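Local coordinates for polyphosphate kinase (Porphyromonas gingivalis, PDB 2O8R), which probably catalyses the reversible, magnesium-dependent transfer of the terminal phosphate of ATP onto a growing chain of inorganic polyphosphate, at residues F156-R161 / K233-D239; G160-L164 / L181-D187; S43-S47 / L303-A307. The protein carries 3 engineered substitutions. All blocks are in the same frame, centred on the assembly; numbering follows the deposited sequence.

Contact 1: F156-R161 / K233-D239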
# COMPACT_ATOMS: atom_id res chain seq x y z
N PHE A 156 8.87 -5.27 -25.23
CA PHE A 156 8.71 -6.18 -24.11
C PHE A 156 7.23 -6.41 -23.85
O PHE A 156 6.40 -5.53 -24.10
CB PHE A 156 9.35 -5.57 -22.87
CG PHE A 156 9.56 -6.54 -21.75
CD1 PHE A 156 10.66 -7.39 -21.74
CD2 PHE A 156 8.66 -6.60 -20.69
CE1 PHE A 156 10.85 -8.29 -20.71
CE2 PHE A 156 8.86 -7.49 -19.64
CZ PHE A 156 9.96 -8.34 -19.65
N ILE A 157 6.88 -7.59 -23.36
CA ILE A 157 5.53 -7.88 -22.91
C ILE A 157 5.61 -8.35 -21.46
O ILE A 157 6.08 -9.45 -21.18
CB ILE A 157 4.86 -8.97 -23.79
CG1 ILE A 157 4.71 -8.48 -25.22
CG2 ILE A 157 3.49 -9.36 -23.25
CD1 ILE A 157 4.10 -9.50 -26.17
N ARG A 158 5.17 -7.49 -20.53
CA ARG A 158 5.26 -7.77 -19.09
C ARG A 158 4.35 -8.90 -18.64
O ARG A 158 3.29 -9.15 -19.23
CB ARG A 158 4.95 -6.52 -18.28
CG ARG A 158 5.79 -5.33 -18.65
CD ARG A 158 5.41 -4.14 -17.82
NE ARG A 158 5.67 -4.33 -16.40
CZ ARG A 158 5.28 -3.48 -15.46
NH1 ARG A 158 4.61 -2.38 -15.80
NH2 ARG A 158 5.55 -3.71 -14.18
N SER A 159 4.77 -9.56 -17.57
CA SER A 159 4.02 -10.69 -17.06
C SER A 159 2.90 -10.19 -16.16
O SER A 159 2.94 -9.06 -15.65
CB SER A 159 4.94 -11.67 -16.33
OG SER A 159 5.60 -11.05 -15.24
N GLY A 160 1.88 -11.02 -16.01
CA GLY A 160 0.74 -10.73 -15.14
C GLY A 160 -0.21 -9.69 -15.70
O GLY A 160 -1.23 -9.39 -15.09
N ARG A 161 0.14 -9.13 -16.86
CA ARG A 161 -0.70 -8.15 -17.52
C ARG A 161 -1.44 -8.78 -18.71
O ARG A 161 -1.15 -9.90 -19.12
CB ARG A 161 0.15 -6.95 -17.99
CG ARG A 161 0.88 -6.22 -16.87
CD ARG A 161 -0.05 -5.37 -16.01
NE ARG A 161 -0.13 -3.97 -16.43
CZ ARG A 161 -1.07 -3.47 -17.23
NH1 ARG A 161 -2.02 -4.26 -17.71
NH2 ARG A 161 -1.06 -2.18 -17.55
N LYS A 233 -1.21 -13.16 -22.78
CA LYS A 233 -0.66 -13.09 -21.43
C LYS A 233 0.60 -13.94 -21.41
O LYS A 233 0.62 -15.04 -21.97
CB LYS A 233 -1.69 -13.63 -20.44
CG LYS A 233 -1.18 -13.92 -19.03
CD LYS A 233 -2.29 -14.56 -18.20
CE LYS A 233 -1.75 -15.27 -16.98
NZ LYS A 233 -1.29 -14.32 -15.94
N VAL A 234 1.65 -13.44 -20.79
CA VAL A 234 2.85 -14.24 -20.60
C VAL A 234 3.16 -14.32 -19.12
O VAL A 234 3.07 -13.32 -18.42
CB VAL A 234 4.06 -13.68 -21.42
CG1 VAL A 234 4.21 -12.19 -21.24
CG2 VAL A 234 5.35 -14.40 -21.08
N SER A 235 3.46 -15.52 -18.61
CA SER A 235 4.06 -15.65 -17.29
C SER A 235 5.54 -15.87 -17.51
O SER A 235 5.92 -16.62 -18.41
CB SER A 235 3.50 -16.84 -16.52
OG SER A 235 2.09 -16.91 -16.58
N ARG A 236 6.38 -15.21 -16.72
CA ARG A 236 7.82 -15.49 -16.76
C ARG A 236 8.45 -15.58 -15.37
O ARG A 236 7.83 -15.17 -14.38
CB ARG A 236 8.57 -14.50 -17.66
CG ARG A 236 8.28 -13.04 -17.41
CD ARG A 236 9.06 -12.19 -18.39
NE ARG A 236 8.82 -12.61 -19.76
CZ ARG A 236 8.41 -11.80 -20.73
NH1 ARG A 236 8.21 -10.52 -20.46
NH2 ARG A 236 8.21 -12.26 -21.95
N ASP A 237 9.67 -16.14 -15.31
CA ASP A 237 10.42 -16.33 -14.05
C ASP A 237 10.73 -15.02 -13.32
O ASP A 237 10.72 -14.98 -12.09
CB ASP A 237 11.71 -17.14 -14.30
CG ASP A 237 12.74 -16.37 -15.12
OD1 ASP A 237 12.36 -15.66 -16.07
OD2 ASP A 237 13.95 -16.49 -14.82
N ALA A 238 11.00 -13.97 -14.09
CA ALA A 238 11.08 -12.58 -13.62
C ALA A 238 10.97 -11.62 -14.82
O ALA A 238 11.26 -12.01 -15.94
CB ALA A 238 12.38 -12.34 -12.86
N ASP A 239 10.56 -10.38 -14.58
CA ASP A 239 10.45 -9.39 -15.66
C ASP A 239 11.78 -8.71 -15.95
O ASP A 239 12.12 -7.71 -15.31
CB ASP A 239 9.41 -8.32 -15.31
CG ASP A 239 8.02 -8.67 -15.78
OD1 ASP A 239 7.81 -9.82 -16.27
OD2 ASP A 239 7.12 -7.79 -15.66
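Ser-159 and Asp-239 tie together two loops of the middle domain, where strand 163-169 is about to begin and strand 225-235 has ended: the loop leading into the first and the turn that follows Ser-235. One carboxylate oxygen takes two bonds from the same residue. Ser-159 OG donates to Asp-239 OD1 over 2.7 Å, arriving 43° above the carboxylate plane, and Ser-159 N adds a weak bond to Asp-239 OD1 at 3.3 Å. The serine torsion (chi1 60°) sets OG between its own N and carbonyl carbon, where hydroxyl and amide can both address that oxygen. The second oxygen faces Arg-158: Asp-239 OD2 lies at the edge of the guanidinium, in its plane, with NE of Arg-158 3.8 Å from OD2, a long salt bridge. Guanidinium and carboxylate planes stand 63° apart, so the two groups do not pair flat.

Apolar contact lies nearer the sheet. CG2 of Ile-157 meets CG1 of Val-234 at 3.5 Å, while Ser-159 CA makes a CA-H...O contact of 3.1 Å with Val-234 O. Arg-236 and Phe-156 approach head-on, NH1 standing over one ring face and near Ile-157 O; both approaches are modelled too short for their details to be trusted. Asp-239 CG sits at the ring's edge, 4.1 Å from CE2 of Phe-156. Beyond the contact, Lys-233 NZ turns to a salt bridge with Glu-50, and Phe-156 and Arg-158 pack on Pro-141 of the second subunit. Polar side chains of a post-strand turn thus pin the loop feeding the neighbouring strand, an arrangement that belongs to adjacent antiparallel strands of the PPK1 middle-domain sheet.

Contact 2: G160-L164 / L181-D187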
# COMPACT_ATOMS: atom_id res chain seq x y z
N GLY A 160 1.88 -11.02 -16.01
CA GLY A 160 0.74 -10.73 -15.14
C GLY A 160 -0.21 -9.69 -15.70
O GLY A 160 -1.23 -9.39 -15.09
N ARG A 161 0.14 -9.13 -16.86
CA ARG A 161 -0.70 -8.15 -17.52
C ARG A 161 -1.44 -8.78 -18.71
O ARG A 161 -1.15 -9.90 -19.12
CB ARG A 161 0.15 -6.95 -17.99
CG ARG A 161 0.88 -6.22 -16.87
CD ARG A 161 -0.05 -5.37 -16.01
NE ARG A 161 -0.13 -3.97 -16.43
CZ ARG A 161 -1.07 -3.47 -17.23
NH1 ARG A 161 -2.02 -4.26 -17.71
NH2 ARG A 161 -1.06 -2.18 -17.55
N VAL A 162 -2.41 -8.05 -19.24
CA VAL A 162 -3.13 -8.48 -20.41
C VAL A 162 -2.76 -7.53 -21.51
O VAL A 162 -2.75 -6.32 -21.31
CB VAL A 162 -4.63 -8.40 -20.18
CG1 VAL A 162 -5.38 -8.64 -21.48
CG2 VAL A 162 -5.05 -9.39 -19.14
N TYR A 163 -2.41 -8.08 -22.67
CA TYR A 163 -2.17 -7.26 -23.86
C TYR A 163 -3.08 -7.73 -24.98
O TYR A 163 -3.57 -8.88 -24.99
CB TYR A 163 -0.74 -7.38 -24.35
CG TYR A 163 0.33 -6.79 -23.45
CD1 TYR A 163 1.06 -5.69 -23.86
CD2 TYR A 163 0.62 -7.37 -22.22
CE1 TYR A 163 2.06 -5.16 -23.06
CE2 TYR A 163 1.62 -6.84 -21.41
CZ TYR A 163 2.33 -5.74 -21.83
OH TYR A 163 3.32 -5.22 -21.02
N LEU A 164 -3.30 -6.82 -25.92
CA LEU A 164 -4.07 -7.10 -27.11
C LEU A 164 -3.11 -7.08 -28.27
O LEU A 164 -2.42 -6.08 -28.51
CB LEU A 164 -5.12 -6.02 -27.30
CG LEU A 164 -6.60 -6.24 -26.97
CD1 LEU A 164 -6.90 -7.59 -26.33
CD2 LEU A 164 -7.07 -5.10 -26.10
N LEU A 181 0.63 -4.18 -30.95
CA LEU A 181 0.49 -4.59 -29.59
C LEU A 181 -0.04 -3.41 -28.84
O LEU A 181 0.53 -2.32 -28.94
CB LEU A 181 1.85 -4.97 -29.02
CG LEU A 181 1.93 -5.63 -27.65
CD1 LEU A 181 1.38 -7.04 -27.70
CD2 LEU A 181 3.36 -5.66 -27.20
N LEU A 182 -1.13 -3.59 -28.09
CA LEU A 182 -1.44 -2.57 -27.08
C LEU A 182 -1.77 -3.05 -25.66
O LEU A 182 -2.06 -4.24 -25.41
CB LEU A 182 -2.41 -1.49 -27.59
CG LEU A 182 -3.68 -1.85 -28.32
CD1 LEU A 182 -4.74 -2.22 -27.33
CD2 LEU A 182 -4.11 -0.66 -29.13
N ASN A 183 -1.68 -2.10 -24.74
CA ASN A 183 -1.77 -2.36 -23.32
C ASN A 183 -3.20 -2.25 -22.85
O ASN A 183 -3.96 -1.44 -23.36
CB ASN A 183 -0.90 -1.37 -22.55
CG ASN A 183 -1.08 0.06 -23.02
OD1 ASN A 183 -1.24 0.33 -24.21
ND2 ASN A 183 -1.07 0.99 -22.09
N VAL A 184 -3.57 -3.07 -21.87
CA VAL A 184 -4.83 -2.84 -21.20
C VAL A 184 -4.51 -2.26 -19.83
O VAL A 184 -4.06 -2.96 -18.93
CB VAL A 184 -5.74 -4.09 -21.23
CG1 VAL A 184 -5.42 -4.89 -22.46
CG2 VAL A 184 -5.57 -4.93 -20.01
N PRO A 185 -4.70 -0.94 -19.69
CA PRO A 185 -4.15 -0.18 -18.57
C PRO A 185 -4.84 -0.46 -17.24
O PRO A 185 -5.43 0.43 -16.64
CB PRO A 185 -4.39 1.28 -18.98
CG PRO A 185 -5.53 1.23 -19.94
CD PRO A 185 -5.49 -0.11 -20.61
N THR A 186 -4.75 -1.70 -16.77
CA THR A 186 -5.39 -2.06 -15.51
C THR A 186 -4.57 -1.57 -14.33
O THR A 186 -4.99 -1.69 -13.18
CB THR A 186 -5.66 -3.55 -15.39
OG1 THR A 186 -4.43 -4.27 -15.57
CG2 THR A 186 -6.64 -3.97 -16.43
N ASP A 187 -3.41 -1.00 -14.62
CA ASP A 187 -2.62 -0.30 -13.62
C ASP A 187 -3.22 1.07 -13.30
O ASP A 187 -2.77 1.74 -12.38
CB ASP A 187 -1.19 -0.13 -14.14
CG ASP A 187 -1.12 0.50 -15.53
OD1 ASP A 187 -2.16 0.95 -16.05
OD2 ASP A 187 -0.01 0.55 -16.10
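Leu-164 and Leu-182 form the tight end of this beta hairpin, a hydrogen-bonded antiparallel pair joined by two nearly straight backbone bonds: Leu-164 N to Leu-182 O at 2.9 Å (173° at the hydrogen) and Leu-182 N to Leu-164 O at 2.8 Å. The adjoining pair, Tyr-163 with Asn-183, is non-hydrogen-bonded. On the leucine face, CB of Leu-164 touches CD1 of Leu-182 at 3.8 Å, and Leu-164 CD2 reaches on to Val-184 CG1, their side chains crossing at about a right angle. CB of Val-162 rests 3.6 Å from CG2 of Val-184. On the tyrosine face CD1 of Tyr-163 meets CG of Leu-181, on the partner strand, obliquely at 3.9 Å.

Past Asn-183 the pairing slackens: the bond from Val-184 N to Val-162 O is weak, and an inverse gamma turn centred on Pro-185 bends the chain away. Here Arg-161, more open to solvent, bridges the gap. Bends at chi2 (-74°) and chi3 carry its guanidinium back, so that NH1 of Arg-161 donates to Val-184 O at 2.7 Å with the acceptor near the guanidinium plane. Thr-186 N reaches this same oxygen from the opposite face. A weaker salt bridge links Arg-161 NH2 to OD2 of exposed Asp-187 at 3.3 Å, their planes 66° apart. Arg-161 has two deposited conformers, so these polar links hold for the one described.

Asn-183 OD1 accepts from Tyr-144 N of its own chain, and its side chain also packs on Tyr-144 of the second subunit. Helix 209-214 lies against the leucine face, where Ile-213 meets Leu-164, Leu-182 and Pro-185, and helix 217-220 adds contacts to Leu-182. Towards strand 225-235, Ile-232 packs against Tyr-163 and Leu-181.

Contact 3: S43-S47 / L303-A307. With SO4 (sulfate ion), chain D.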
# COMPACT_ATOMS: atom_id res chain seq x y z
N SER A 43 -11.06 -17.21 -9.22
CA SER A 43 -9.91 -16.31 -9.10
C SER A 43 -8.72 -16.97 -8.39
O SER A 43 -7.59 -16.92 -8.88
CB SER A 43 -10.35 -15.03 -8.37
OG SER A 43 -9.36 -14.57 -7.47
N ILE A 44 -8.99 -17.62 -7.26
CA ILE A 44 -7.99 -18.34 -6.48
C ILE A 44 -7.29 -19.38 -7.33
O ILE A 44 -6.06 -19.43 -7.37
CB ILE A 44 -8.58 -19.02 -5.22
CG1 ILE A 44 -9.01 -17.97 -4.19
CG2 ILE A 44 -7.58 -19.99 -4.61
CD1 ILE A 44 -9.85 -18.52 -3.03
N PHE A 45 -8.08 -20.19 -8.04
CA PHE A 45 -7.55 -21.22 -8.94
C PHE A 45 -6.56 -20.62 -9.93
O PHE A 45 -5.50 -21.20 -10.20
CB PHE A 45 -8.68 -21.91 -9.69
CG PHE A 45 -8.22 -22.81 -10.79
CD1 PHE A 45 -8.00 -24.15 -10.55
CD2 PHE A 45 -8.02 -22.32 -12.08
CE1 PHE A 45 -7.58 -24.99 -11.57
CE2 PHE A 45 -7.61 -23.16 -13.10
CZ PHE A 45 -7.38 -24.49 -12.85
N SER A 46 -6.93 -19.47 -10.48
CA SER A 46 -6.11 -18.78 -11.45
C SER A 46 -4.81 -18.30 -10.82
O SER A 46 -3.74 -18.50 -11.40
CB SER A 46 -6.86 -17.61 -12.06
OG SER A 46 -8.02 -18.04 -12.75
N SER A 47 -4.90 -17.68 -9.64
CA SER A 47 -3.69 -17.18 -8.95
C SER A 47 -2.74 -18.28 -8.49
O SER A 47 -1.53 -18.10 -8.52
CB SER A 47 -4.04 -16.25 -7.77
OG SER A 47 -5.22 -16.68 -7.12
N LEU A 303 -7.77 -14.28 -15.43
CA LEU A 303 -9.06 -14.23 -14.77
C LEU A 303 -9.00 -14.26 -13.24
O LEU A 303 -10.02 -14.41 -12.59
CB LEU A 303 -9.96 -15.34 -15.29
CG LEU A 303 -10.53 -15.04 -16.67
CD1 LEU A 303 -11.28 -16.25 -17.16
CD2 LEU A 303 -11.45 -13.84 -16.60
N GLN A 304 -7.80 -14.11 -12.68
CA GLN A 304 -7.68 -13.98 -11.23
C GLN A 304 -8.25 -12.63 -10.83
O GLN A 304 -8.54 -12.40 -9.65
CB GLN A 304 -6.24 -14.11 -10.77
CG GLN A 304 -5.21 -13.35 -11.60
CD GLN A 304 -4.59 -14.25 -12.65
OE1 GLN A 304 -5.27 -14.77 -13.52
NE2 GLN A 304 -3.28 -14.46 -12.54
N ASP A 305 -8.40 -11.75 -11.83
CA ASP A 305 -9.06 -10.45 -11.66
C ASP A 305 -10.54 -10.59 -11.37
O ASP A 305 -11.20 -9.59 -11.08
CB ASP A 305 -8.90 -9.57 -12.90
CG ASP A 305 -7.46 -9.21 -13.20
OD1 ASP A 305 -6.59 -9.39 -12.32
OD2 ASP A 305 -7.19 -8.74 -14.33
N LEU A 306 -11.08 -11.81 -11.46
CA LEU A 306 -12.48 -12.03 -11.08
C LEU A 306 -12.73 -11.65 -9.62
O LEU A 306 -13.84 -11.28 -9.25
CB LEU A 306 -12.94 -13.47 -11.37
CG LEU A 306 -13.20 -13.83 -12.85
CD1 LEU A 306 -13.86 -15.18 -12.95
CD2 LEU A 306 -14.07 -12.79 -13.56
N ALA A 307 -11.68 -11.71 -8.81
CA ALA A 307 -11.73 -11.28 -7.42
C ALA A 307 -12.11 -9.81 -7.30
O ALA A 307 -12.50 -9.36 -6.23
CB ALA A 307 -10.39 -11.54 -6.74
S SO4 D . -7.39 -19.02 -16.45
O1 SO4 D . -8.01 -19.18 -15.15
O2 SO4 D . -8.35 -19.34 -17.50
O3 SO4 D . -6.92 -17.63 -16.63
O4 SO4 D . -6.27 -19.96 -16.55
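Ser-43 and Gln-304 are linked by a lone hydrogen bond from a helix side chain to the backbone of a 3-10 turn, the one such bond that spans the two segments. Ser-43 OG donates to Gln-304 O over 3.2 Å, meeting it at a C=O...donor angle of 126° and tilted 21° from the carbonyl plane. These residues also form the nearest CA pair, CA of Ser-43 lying 3.9 Å from CA of Gln-304. The same hydroxyl oxygen, Ser-43 OG, lies 3.3 Å from CB of Ala-307, one 3-10 turn further on.

One turn along the helix, Ser-46 fits against Gln-304. The glutamine's CG lies between its own N and carbonyl carbon (chi1 44°), and a bend at chi2 brings the amide alongside, OE1 of Gln-304 standing 3.6 Å from CB of Ser-46. Ser-46 OG lies within hydrogen-bonding distance of both O1 of a sulfate ion (2.7 Å) and Leu-42 O; its single proton can serve only one of these acceptors at a time. The sulfate, probably from the crystallisation liquor, approaches the edge of the Phe-45 ring near its plane.

Behind the polar line, Leu-303 packs on Tyr-98 and Tyr-99 of helix 83-112, and Leu-306 on Ile-39 and Leu-42. A 3-10 turn lodged on the N-terminal helices in this way makes a domain interface, joining the helical N-terminal domain to the middle domain close to Asn-48, a predicted ATP-binding residue.

Contacts 1 and 2 share Gly-160 and Arg-161 and have centres about 11 Å apart. Both reach one mixed sheet: contact 1 at the end of strand 225-235, contact 2 between 163-169 and 178-183, with 163-169 lying between the other two strands. Arg-158 N and Tyr-163 OH, probably hydrogen-bonded, join them directly, as does packing of Ile-157 on Tyr-163 and Leu-181. Contact 3 lies about 17 Å from the centre of contact 1 and 16 Å from that of contact 2, measured between centres; it touches contact 1 through Lys-233 and Gln-304. Along the chain it brackets both. Contacts 1 and 2 thus lie within the middle domain, and contact 3 joins it to the N-terminal helices.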